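Local coordinates for uncharacterized protein conserved in bacteria (Cupriavidus necator, PDB 5DMH) that catalyses the ATP-dependent phosphorylation of 3-oxo-tetronate to 3-oxo-tetronate 4-phosphate, as a member of the four-carbon acid sugar kinase family, at residues R155-R159 with G160-V164. Numbering follows the deposited sequence.
Sequences RTIFR and GHLFV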
loop_
_atom_site.group_PDB
_atom_site.type_symbol
_atom_site.label_atom_id
_atom_site.label_comp_id
_atom_site.label_asym_id
_atom_site.label_seq_id
_atom_site.Cartn_x
_atom_site.Cartn_y
_atom_site.Cartn_z
ATOM N N ARG A 155 11.667 0.030 -8.673
ATOM C CA ARG A 155 10.674 -0.186 -9.724
ATOM C C ARG A 155 10.806 0.888 -10.795
ATOM O O ARG A 155 10.686 2.085 -10.493
ATOM C CB ARG A 155 9.236 -0.162 -9.198
ATOM C CG ARG A 155 8.828 -1.340 -8.303
ATOM C CD ARG A 155 9.088 -1.104 -6.819
ATOM N NE ARG A 155 8.533 -2.207 -6.047
ATOM C CZ ARG A 155 9.195 -3.310 -5.686
ATOM N NH1 ARG A 155 8.570 -4.264 -5.013
ATOM N NH2 ARG A 155 10.480 -3.480 -5.973
ATOM N N THR A 156 11.103 0.458 -12.023
ATOM C CA THR A 156 11.055 1.334 -13.191
ATOM C C THR A 156 10.208 0.753 -14.329
ATOM O O THR A 156 9.952 -0.457 -14.382
ATOM C CB THR A 156 12.483 1.700 -13.716
ATOM O OG1 THR A 156 13.201 0.522 -14.081
ATOM C CG2 THR A 156 13.255 2.463 -12.669
ATOM N N ILE A 157 9.770 1.635 -15.236
ATOM C CA ILE A 157 8.891 1.294 -16.344
ATOM C C ILE A 157 9.439 1.867 -17.664
ATOM O O ILE A 157 9.723 3.051 -17.752
ATOM C CB ILE A 157 7.440 1.825 -16.163
ATOM C CG1 ILE A 157 6.844 1.360 -14.836
ATOM C CG2 ILE A 157 6.556 1.307 -17.278
ATOM C CD1 ILE A 157 5.587 2.086 -14.478
ATOM N N PHE A 158 9.628 0.978 -18.631
ATOM C CA PHE A 158 10.212 1.294 -19.945
ATOM C C PHE A 158 9.389 0.602 -21.018
ATOM O O PHE A 158 9.207 -0.609 -20.994
ATOM C CB PHE A 158 11.683 0.845 -20.023
ATOM C CG PHE A 158 12.349 1.149 -21.350
ATOM C CD1 PHE A 158 12.896 2.402 -21.586
ATOM C CD2 PHE A 158 12.424 0.198 -22.351
ATOM C CE1 PHE A 158 13.518 2.673 -22.785
ATOM C CE2 PHE A 158 13.036 0.481 -23.553
ATOM C CZ PHE A 158 13.598 1.704 -23.765
ATOM N N ARG A 159 8.897 1.376 -21.988
ATOM C CA ARG A 159 8.000 0.858 -23.027
ATOM C C ARG A 159 6.869 0.032 -22.419
ATOM O O ARG A 159 6.442 -0.966 -22.973
ATOM C CB ARG A 159 8.767 0.101 -24.103
ATOM C CG ARG A 159 9.722 1.020 -24.883
ATOM C CD ARG A 159 10.470 0.321 -26.017
ATOM N NE ARG A 159 11.269 1.302 -26.744
ATOM C CZ ARG A 159 10.825 2.028 -27.773
ATOM N NH1 ARG A 159 9.592 1.890 -28.229
ATOM N NH2 ARG A 159 11.620 2.912 -28.336
ATOM N N GLY A 160 6.404 0.505 -21.274
ATOM C CA GLY A 160 5.255 -0.042 -20.582
ATOM C C GLY A 160 5.540 -1.289 -19.774
ATOM O O GLY A 160 4.626 -1.820 -19.143
ATOM N N HIS A 161 6.799 -1.744 -19.799
ATOM C CA HIS A 161 7.210 -2.968 -19.137
ATOM C C HIS A 161 7.792 -2.621 -17.756
ATOM O O HIS A 161 8.647 -1.744 -17.615
ATOM C CB HIS A 161 8.248 -3.726 -20.000
ATOM C CG HIS A 161 7.661 -4.400 -21.206
ATOM N ND1 HIS A 161 7.089 -3.700 -22.244
ATOM C CD2 HIS A 161 7.542 -5.713 -21.530
ATOM C CE1 HIS A 161 6.665 -4.547 -23.170
ATOM N NE2 HIS A 161 6.893 -5.773 -22.746
ATOM N N LEU A 162 7.334 -3.329 -16.729
ATOM C CA LEU A 162 7.774 -3.073 -15.371
ATOM C C LEU A 162 9.001 -3.916 -14.969
ATOM O O LEU A 162 9.015 -5.145 -15.110
ATOM C CB LEU A 162 6.606 -3.329 -14.406
ATOM C CG LEU A 162 6.833 -3.114 -12.912
ATOM C CD1 LEU A 162 7.316 -1.728 -12.567
ATOM C CD2 LEU A 162 5.559 -3.413 -12.171
ATOM N N PHE A 163 10.022 -3.220 -14.477
ATOM C CA PHE A 163 11.270 -3.800 -13.973
ATOM C C PHE A 163 11.396 -3.612 -12.461
ATOM O O PHE A 163 11.015 -2.572 -11.896
ATOM C CB PHE A 163 12.507 -3.172 -14.660
ATOM C CG PHE A 163 12.646 -3.539 -16.125
ATOM C CD1 PHE A 163 11.900 -2.880 -17.077
ATOM C CD2 PHE A 163 13.543 -4.516 -16.541
ATOM C CE1 PHE A 163 12.011 -3.223 -18.419
ATOM C CE2 PHE A 163 13.646 -4.857 -17.876
ATOM C CZ PHE A 163 12.892 -4.202 -18.805
ATOM N N VAL A 164 11.870 -4.680 -11.827
ATOM C CA VAL A 164 12.295 -4.683 -10.441
ATOM C C VAL A 164 13.803 -4.915 -10.443
ATOM O O VAL A 164 14.298 -6.013 -10.768
ATOM C CB VAL A 164 11.571 -5.826 -9.656
ATOM C CG1 VAL A 164 12.046 -5.887 -8.229
ATOM C CG2 VAL A 164 10.072 -5.627 -9.718
#
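Thr156 and Phe163 form one hydrogen-bonded antiparallel pair, and Phe158 and His161 the other, beside the turn. In the first, Phe163 N meets Thr156 O at 2.8 Å (N-H...O 174°), while Thr156 N reaches Phe163 O at 3.0 Å. In the second, Phe158 N to His161 O (3.1 Å) is matched by His161 N to Phe158 O (2.9 Å). A side chain grips the turn too: His161 ND1 donates to Arg159 O at 2.9 Å. That oxygen lies in the imidazole plane, yet the nitrogen stands 53° out of the carbonyl plane. Asp232 binds the turn amides of Arg159 and Gly160 through both carboxylate oxygens.

Apolar contacts occupy both faces. With CG anti to the backbone N (chi1 -180°), Leu162 turns CD1 toward the partner strand, 3.9 Å from Ile157 CG1; Leu187 touches both side chains. On the opposite face, Phe158 CB lies oblique to the Phe163 ring, 4.4 Å from CE1.

Arg155 lies alongside Val164, NH2 3.7 Å from CG1, while its NE hydrogen-bonds Ser118 OG.

Phe158 to His161 form a type I' turn, phi positive at Arg159 and Gly160, characteristic of a beta hairpin with a two-residue loop, here in the sugar-binding N-terminal domain.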